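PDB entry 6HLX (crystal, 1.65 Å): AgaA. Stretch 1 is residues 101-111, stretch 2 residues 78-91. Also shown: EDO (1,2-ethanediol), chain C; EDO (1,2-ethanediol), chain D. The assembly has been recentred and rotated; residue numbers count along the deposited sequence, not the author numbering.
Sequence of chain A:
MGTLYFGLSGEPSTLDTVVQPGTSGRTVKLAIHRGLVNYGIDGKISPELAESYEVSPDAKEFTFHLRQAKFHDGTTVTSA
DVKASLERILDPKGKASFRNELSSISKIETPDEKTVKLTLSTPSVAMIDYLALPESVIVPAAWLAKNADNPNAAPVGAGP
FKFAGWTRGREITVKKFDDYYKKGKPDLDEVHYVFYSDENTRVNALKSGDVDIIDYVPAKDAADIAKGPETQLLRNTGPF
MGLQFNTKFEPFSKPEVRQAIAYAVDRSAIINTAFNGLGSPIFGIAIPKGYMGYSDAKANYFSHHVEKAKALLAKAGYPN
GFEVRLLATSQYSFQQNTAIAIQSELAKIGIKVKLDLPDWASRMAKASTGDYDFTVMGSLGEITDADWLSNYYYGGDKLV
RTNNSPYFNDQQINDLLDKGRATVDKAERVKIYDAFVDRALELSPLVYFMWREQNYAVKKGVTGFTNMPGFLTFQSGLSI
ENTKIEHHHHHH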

ATOM      1  N   GLU A 101      -7.183  11.760   0.218  1.00 20.76           N
ATOM      2  CA  GLU A 101      -6.718  11.789   1.613  1.00 21.74           C
ATOM      3  C   GLU A 101      -5.967  13.059   1.959  1.00 25.69           C
ATOM      4  O   GLU A 101      -5.992  13.489   3.115  1.00 25.75           O
ATOM      5  CB  GLU A 101      -5.912  10.522   1.929  1.00 22.88           C
ATOM      6  CG  GLU A 101      -6.746   9.242   1.812  1.00 23.38           C
ATOM      7  CD  GLU A 101      -7.089   8.773   0.406  1.00 29.11           C
ATOM      8  OE1 GLU A 101      -8.087   8.039   0.232  1.00 23.38           O
ATOM      9  OE2 GLU A 101      -6.371   9.174  -0.533  1.00 24.88           O
ATOM     10  N   LEU A 102      -5.315  13.683   0.968  1.00 20.89           N
ATOM     11  CA  LEU A 102      -4.593  14.929   1.235  1.00 21.30           C
ATOM     12  C   LEU A 102      -5.442  16.158   0.875  1.00 24.06           C
ATOM     13  O   LEU A 102      -5.019  17.273   1.185  1.00 22.84           O
ATOM     14  CB  LEU A 102      -3.255  14.965   0.463  1.00 22.10           C
ATOM     15  CG  LEU A 102      -2.096  14.205   1.104  1.00 29.52           C
ATOM     16  CD1 LEU A 102      -2.196  12.708   0.827  1.00 30.22           C
ATOM     17  CD2 LEU A 102      -0.775  14.701   0.554  1.00 35.74           C
ATOM     18  N   SER A 103      -6.661  15.957   0.265  1.00 21.46           N
ATOM     19  CA  SER A 103      -7.512  17.035  -0.273  1.00 21.68           C
ATOM     20  C   SER A 103      -8.010  18.067   0.749  1.00 24.16           C
ATOM     21  O   SER A 103      -8.445  19.150   0.341  1.00 25.27           O
ATOM     22  CB  SER A 103      -8.708  16.476  -1.056  1.00 22.61           C
ATOM     23  OG  SER A 103      -9.599  15.811  -0.176  1.00 25.88           O
ATOM     24  N   SER A 104      -7.910  17.768   2.053  1.00 21.70           N
ATOM     25  CA  SER A 104      -8.294  18.736   3.088  1.00 22.24           C
ATOM     26  C   SER A 104      -7.286  19.891   3.182  1.00 24.93           C
ATOM     27  O   SER A 104      -7.601  20.892   3.805  1.00 25.18           O
ATOM     28  CB  SER A 104      -8.470  18.056   4.435  1.00 25.64           C
ATOM     29  OG  SER A 104      -7.294  17.352   4.784  1.00 29.29           O
ATOM     30  N   ILE A 105      -6.099  19.773   2.563  1.00 21.27           N
ATOM     31  CA  ILE A 105      -5.133  20.882   2.558  1.00 21.95           C
ATOM     32  C   ILE A 105      -5.771  22.016   1.729  1.00 26.62           C
ATOM     33  O   ILE A 105      -5.995  21.830   0.531  1.00 27.45           O
ATOM     34  CB  ILE A 105      -3.748  20.475   1.991  1.00 23.86           C
ATOM     35  CG1 ILE A 105      -3.055  19.431   2.905  1.00 22.50           C
ATOM     36  CG2 ILE A 105      -2.888  21.728   1.790  1.00 24.79           C
ATOM     37  CD1 ILE A 105      -1.815  18.677   2.227  1.00 22.49           C
ATOM     38  N   SER A 106      -6.090  23.157   2.365  1.00 22.40           N
ATOM     39  CA  SER A 106      -6.726  24.265   1.638  1.00 24.58           C
ATOM     40  C   SER A 106      -5.799  25.450   1.393  1.00 28.73           C
ATOM     41  O   SER A 106      -6.075  26.269   0.516  1.00 30.27           O
ATOM     42  CB  SER A 106      -8.024  24.710   2.320  1.00 30.16           C
ATOM     43  OG  SER A 106      -7.813  25.053   3.678  1.00 40.56           O
ATOM     44  N   LYS A 107      -4.734  25.577   2.184  1.00 23.49           N
ATOM     45  CA  LYS A 107      -3.777  26.673   2.028  1.00 23.68           C
ATOM     46  C   LYS A 107      -2.374  26.161   2.308  1.00 25.83           C
ATOM     47  O   LYS A 107      -2.187  25.395   3.259  1.00 25.45           O
ATOM     48  CB  LYS A 107      -4.145  27.810   3.006  1.00 25.79           C
ATOM     49  CG  LYS A 107      -3.291  29.071   2.857  1.00 36.88           C
ATOM     50  CD  LYS A 107      -3.949  30.286   3.505  1.00 44.64           C
ATOM     51  CE  LYS A 107      -3.716  30.358   4.995  1.00 55.57           C
ATOM     52  NZ  LYS A 107      -4.245  31.621   5.581  1.00 63.71           N
ATOM     53  N   ILE A 108      -1.397  26.552   1.466  1.00 22.96           N
ATOM     54  CA  ILE A 108       0.004  26.193   1.667  1.00 22.18           C
ATOM     55  C   ILE A 108       0.776  27.510   1.658  1.00 27.38           C
ATOM     56  O   ILE A 108       0.802  28.208   0.636  1.00 27.33           O
ATOM     57  CB  ILE A 108       0.571  25.217   0.600  1.00 25.23           C
ATOM     58  CG1 ILE A 108      -0.270  23.918   0.496  1.00 25.80           C
ATOM     59  CG2 ILE A 108       2.059  24.899   0.927  1.00 26.75           C
ATOM     60  CD1 ILE A 108      -0.034  23.070  -0.822  1.00 29.31           C
ATOM     61  N   GLU A 109       1.401  27.841   2.784  1.00 24.54           N
ATOM     62  CA  GLU A 109       2.162  29.091   2.907  1.00 24.68           C
ATOM     63  C   GLU A 109       3.641  28.772   3.012  1.00 27.94           C
ATOM     64  O   GLU A 109       4.022  27.739   3.581  1.00 27.17           O
ATOM     65  CB  GLU A 109       1.705  29.893   4.119  1.00 26.16           C
ATOM     66  CG  GLU A 109       0.269  30.370   4.028  1.00 32.12           C
ATOM     67  CD  GLU A 109      -0.190  31.057   5.293  1.00 56.03           C
ATOM     68  OE1 GLU A 109      -0.412  30.354   6.307  1.00 40.74           O
ATOM     69  OE2 GLU A 109      -0.321  32.303   5.271  1.00 53.40           O
ATOM     70  N   THR A 110       4.477  29.644   2.441  1.00 24.03           N
ATOM     71  CA  THR A 110       5.941  29.485   2.457  1.00 24.61           C
ATOM     72  C   THR A 110       6.534  30.822   2.977  1.00 29.21           C
ATOM     73  O   THR A 110       7.065  31.582   2.166  1.00 28.10           O
ATOM     74  CB  THR A 110       6.431  29.075   1.036  1.00 30.33           C
ATOM     75  OG1 THR A 110       6.020  30.095   0.124  1.00 29.20           O
ATOM     76  CG2 THR A 110       5.844  27.727   0.570  1.00 28.07           C
ATOM     77  N   PRO A 111       6.415  31.138   4.301  1.00 27.95           N
ATOM     78  CA  PRO A 111       6.899  32.454   4.813  1.00 28.47           C
ATOM     79  C   PRO A 111       8.387  32.704   4.632  1.00 30.98           C
ATOM     80  O   PRO A 111       8.822  33.853   4.534  1.00 32.24           O
ATOM     81  CB  PRO A 111       6.487  32.463   6.289  1.00 30.21           C
ATOM     82  CG  PRO A 111       6.281  31.037   6.644  1.00 33.71           C
ATOM     83  CD  PRO A 111       5.815  30.332   5.386  1.00 29.22           C
TER
HETATM   84  C1  EDO C 633       3.766  32.938   2.018  1.00 51.17           C
HETATM   85  O1  EDO C 633       3.001  32.101   1.171  1.00 47.09           O
HETATM   86  C2  EDO C 633       2.901  33.405   3.209  1.00 55.58           C
HETATM   87  O2  EDO C 633       3.739  33.680   4.326  1.00 56.67           O
HETATM   88  C1  EDO D 636      -3.187  25.178  -2.563  1.00 64.10           C
HETATM   89  O1  EDO D 636      -1.990  25.925  -2.747  1.00 62.55           O
HETATM   90  C2  EDO D 636      -3.507  24.383  -3.857  1.00 64.81           C
HETATM   91  O2  EDO D 636      -4.677  23.598  -3.664  1.00 65.29           O
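Stretch 2 78-91: TSADVKASLERILD

A helix lies nearly antiparallel along a strand and the turn before it, joined by apolar side-chain packing and a single direct hydrogen bond from a lysine to a backbone carbonyl. Stretch 2 is helical from Ser-79 to Leu-90, with Thr-78 at the N-cap position; Thr-78 N and OG1 both donate to Asp-81 OD2, at 2.9 and 3.0 Å. Stretch 1 leaves a helix through a type I turn, Leu-102 to Ile-105, closed by Ile-105 N to Leu-102 O at 3.1 Å, and runs on as a strand from Ile-105. The axes of helix and strand approach to 8.5 Å and cross at -164°, so the start of the helix lies by Thr-110 and its end by the turn: CA atoms pair Thr-110 with Ser-79 at 5.7 Å, Ile-108 with Lys-83 at 6.5 Å and Ser-103 with Leu-90 at 5.9 Å. Strand alternation directs Ile-108 and Thr-110 toward the helix, while Lys-107 and Glu-109 point away. Ile-108 has the largest area covered by the other stretch, 109 Å²; its CD1 lies 3.8 Å from Leu-86 CB and 3.9 Å from Leu-90 CD1, and its CG2 lies 3.7 Å from Lys-83 CG. Leu-90 starts sideways but brings its end closer, placing CD1 3.9 Å from Ile-105 CG2 and CD2 3.2 Å from Leu-102 O. Leu-102 CD2 meets Ile-89 CG2 at 3.8 Å. Lys-83, extended with all four chi angles t, lays its chain beside Ile-108 and Thr-110, and its NZ donates to Ile-108 O at 3.1 Å. Lys-83 NZ also donates to a water O at 2.8 Å, and that water O is hydrogen-bonded to Thr-110 OG1 at 2.7 Å. Beyond it, Thr-110 CB touches Ser-79 OG at 3.4 Å. The contact buries 563 Å², both sides summed.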

ATOM      1  N   THR A  78      13.771  23.352  -0.447  1.00 21.93           N
ATOM      2  CA  THR A  78      13.146  24.573   0.071  1.00 21.24           C
ATOM      3  C   THR A  78      11.634  24.399   0.172  1.00 23.70           C
ATOM      4  O   THR A  78      11.056  23.453  -0.397  1.00 22.76           O
ATOM      5  CB  THR A  78      13.466  25.792  -0.826  1.00 29.71           C
ATOM      6  OG1 THR A  78      12.716  25.691  -2.033  1.00 29.95           O
ATOM      7  CG2 THR A  78      14.974  25.954  -1.126  1.00 27.53           C
ATOM      8  N   SER A  79      10.984  25.372   0.826  1.00 20.56           N
ATOM      9  CA  SER A  79       9.538  25.376   0.993  1.00 20.34           C
ATOM     10  C   SER A  79       8.781  25.447  -0.331  1.00 24.16           C
ATOM     11  O   SER A  79       7.693  24.855  -0.438  1.00 23.35           O
ATOM     12  CB  SER A  79       9.108  26.497   1.926  1.00 23.16           C
ATOM     13  OG  SER A  79       9.577  27.742   1.454  1.00 28.08           O
ATOM     14  N   ALA A  80       9.372  26.095  -1.355  1.00 22.29           N
ATOM     15  CA  ALA A  80       8.733  26.140  -2.682  1.00 22.27           C
ATOM     16  C   ALA A  80       8.660  24.735  -3.310  1.00 24.85           C
ATOM     17  O   ALA A  80       7.708  24.441  -4.046  1.00 24.80           O
ATOM     18  CB  ALA A  80       9.489  27.084  -3.595  1.00 23.67           C
ATOM     19  N   ASP A  81       9.659  23.871  -3.022  1.00 21.40           N
ATOM     20  CA  ASP A  81       9.684  22.484  -3.523  1.00 21.02           C
ATOM     21  C   ASP A  81       8.581  21.670  -2.837  1.00 22.42           C
ATOM     22  O   ASP A  81       7.893  20.887  -3.484  1.00 21.95           O
ATOM     23  CB  ASP A  81      11.070  21.842  -3.308  1.00 22.13           C
ATOM     24  CG  ASP A  81      12.165  22.687  -3.927  1.00 25.99           C
ATOM     25  OD1 ASP A  81      12.020  23.066  -5.123  1.00 25.05           O
ATOM     26  OD2 ASP A  81      13.147  23.006  -3.212  1.00 25.17           O
ATOM     27  N   VAL A  82       8.418  21.855  -1.522  1.00 19.73           N
ATOM     28  CA  VAL A  82       7.357  21.179  -0.776  1.00 18.55           C
ATOM     29  C   VAL A  82       5.999  21.623  -1.324  1.00 23.44           C
ATOM     30  O   VAL A  82       5.154  20.776  -1.625  1.00 21.67           O
ATOM     31  CB  VAL A  82       7.464  21.437   0.741  1.00 22.37           C
ATOM     32  CG1 VAL A  82       6.272  20.811   1.492  1.00 22.66           C
ATOM     33  CG2 VAL A  82       8.800  20.922   1.284  1.00 21.70           C
ATOM     34  N   LYS A  83       5.809  22.944  -1.529  1.00 21.18           N
ATOM     35  CA  LYS A  83       4.526  23.440  -2.032  1.00 21.48           C
ATOM     36  C   LYS A  83       4.201  22.879  -3.432  1.00 24.47           C
ATOM     37  O   LYS A  83       3.087  22.394  -3.652  1.00 22.92           O
ATOM     38  CB  LYS A  83       4.510  24.978  -2.036  1.00 23.01           C
ATOM     39  CG  LYS A  83       3.191  25.585  -2.504  1.00 27.65           C
ATOM     40  CD  LYS A  83       3.080  27.063  -2.136  1.00 29.84           C
ATOM     41  CE  LYS A  83       1.772  27.643  -2.635  1.00 31.76           C
ATOM     42  NZ  LYS A  83       1.609  29.049  -2.191  1.00 39.07           N
ATOM     43  N   ALA A  84       5.177  22.901  -4.362  1.00 23.14           N
ATOM     44  CA  ALA A  84       4.964  22.370  -5.722  1.00 23.78           C
ATOM     45  C   ALA A  84       4.627  20.866  -5.688  1.00 25.54           C
ATOM     46  O   ALA A  84       3.744  20.408  -6.431  1.00 23.97           O
ATOM     47  CB  ALA A  84       6.206  22.614  -6.582  1.00 24.82           C
ATOM     48  N   SER A  85       5.308  20.105  -4.798  1.00 21.02           N
ATOM     49  CA  SER A  85       5.105  18.660  -4.666  1.00 19.86           C
ATOM     50  C   SER A  85       3.690  18.381  -4.157  1.00 22.16           C
ATOM     51  O   SER A  85       3.001  17.524  -4.720  1.00 22.15           O
ATOM     52  CB  SER A  85       6.159  18.048  -3.754  1.00 20.92           C
ATOM     53  OG  SER A  85       7.431  18.172  -4.387  1.00 21.18           O
ATOM     54  N   LEU A  86       3.248  19.131  -3.124  1.00 19.98           N
ATOM     55  CA  LEU A  86       1.897  18.986  -2.574  1.00 20.50           C
ATOM     56  C   LEU A  86       0.838  19.412  -3.569  1.00 23.51           C
ATOM     57  O   LEU A  86      -0.177  18.732  -3.701  1.00 23.29           O
ATOM     58  CB  LEU A  86       1.753  19.745  -1.244  1.00 20.95           C
ATOM     59  CG  LEU A  86       2.596  19.207  -0.075  1.00 25.33           C
ATOM     60  CD1 LEU A  86       2.459  20.105   1.152  1.00 26.15           C
ATOM     61  CD2 LEU A  86       2.240  17.749   0.274  1.00 27.49           C
ATOM     62  N   GLU A  87       1.075  20.513  -4.304  1.00 22.10           N
ATOM     63  CA  GLU A  87       0.117  20.975  -5.322  1.00 22.37           C
ATOM     64  C   GLU A  87      -0.131  19.938  -6.417  1.00 27.55           C
ATOM     65  O   GLU A  87      -1.266  19.825  -6.903  1.00 26.94           O
ATOM     66  CB  GLU A  87       0.528  22.318  -5.888  1.00 23.83           C
ATOM     67  CG  GLU A  87       0.113  23.429  -4.943  1.00 29.41           C
ATOM     68  CD  GLU A  87       0.548  24.821  -5.347  1.00 53.40           C
ATOM     69  OE1 GLU A  87       0.010  25.788  -4.765  1.00 42.42           O
ATOM     70  OE2 GLU A  87       1.426  24.950  -6.232  1.00 50.63           O
ATOM     71  N   ARG A  88       0.902  19.141  -6.762  1.00 23.96           N
ATOM     72  CA  ARG A  88       0.748  18.066  -7.760  1.00 24.89           C
ATOM     73  C   ARG A  88      -0.181  16.967  -7.232  1.00 27.06           C
ATOM     74  O   ARG A  88      -0.976  16.400  -7.988  1.00 27.53           O
ATOM     75  CB  ARG A  88       2.120  17.496  -8.161  1.00 26.23           C
ATOM     76  CG  ARG A  88       2.018  16.560  -9.340  1.00 32.47           C
ATOM     77  CD  ARG A  88       3.278  16.408 -10.154  1.00 37.11           C
ATOM     78  NE  ARG A  88       2.967  15.510 -11.256  1.00 44.99           N
ATOM     79  CZ  ARG A  88       3.384  14.254 -11.355  1.00 53.88           C
ATOM     80  NH1 ARG A  88       4.239  13.754 -10.462  1.00 29.27           N
ATOM     81  NH2 ARG A  88       2.981  13.494 -12.366  1.00 39.86           N
ATOM     82  N   ILE A  89      -0.109  16.684  -5.933  1.00 22.68           N
ATOM     83  CA  ILE A  89      -0.978  15.672  -5.317  1.00 21.99           C
ATOM     84  C   ILE A  89      -2.427  16.172  -5.303  1.00 26.75           C
ATOM     85  O   ILE A  89      -3.366  15.423  -5.607  1.00 26.02           O
ATOM     86  CB  ILE A  89      -0.495  15.338  -3.880  1.00 23.42           C
ATOM     87  CG1 ILE A  89       0.929  14.693  -3.934  1.00 22.63           C
ATOM     88  CG2 ILE A  89      -1.524  14.394  -3.177  1.00 24.80           C
ATOM     89  CD1 ILE A  89       1.699  14.692  -2.533  1.00 26.27           C
ATOM     90  N   LEU A  90      -2.598  17.448  -4.953  1.00 23.72           N
ATOM     91  CA  LEU A  90      -3.917  18.073  -4.811  1.00 23.67           C
ATOM     92  C   LEU A  90      -4.649  18.354  -6.114  1.00 28.21           C
ATOM     93  O   LEU A  90      -5.857  18.602  -6.094  1.00 29.17           O
ATOM     94  CB  LEU A  90      -3.778  19.378  -4.003  1.00 23.93           C
ATOM     95  CG  LEU A  90      -3.239  19.228  -2.568  1.00 26.82           C
ATOM     96  CD1 LEU A  90      -2.893  20.613  -1.958  1.00 28.24           C
ATOM     97  CD2 LEU A  90      -4.204  18.454  -1.681  1.00 27.06           C
ATOM     98  N   ASP A  91      -3.928  18.375  -7.226  1.00 24.52           N
ATOM     99  CA  ASP A  91      -4.500  18.734  -8.530  1.00 24.77           C
ATOM    100  C   ASP A  91      -5.631  17.777  -8.931  1.00 26.60           C
ATOM    101  O   ASP A  91      -5.350  16.616  -9.166  1.00 26.58           O
ATOM    102  CB  ASP A  91      -3.402  18.758  -9.592  1.00 26.52           C
ATOM    103  CG  ASP A  91      -3.831  19.186 -11.000  1.00 35.00           C
ATOM    104  OD1 ASP A  91      -5.047  19.423 -11.217  1.00 34.39           O
ATOM    105  OD2 ASP A  91      -2.963  19.267 -11.873  1.00 37.64           O
TER
HETATM  106  O   HOH W   1       3.947  30.497  -1.620  1.00 47.77           O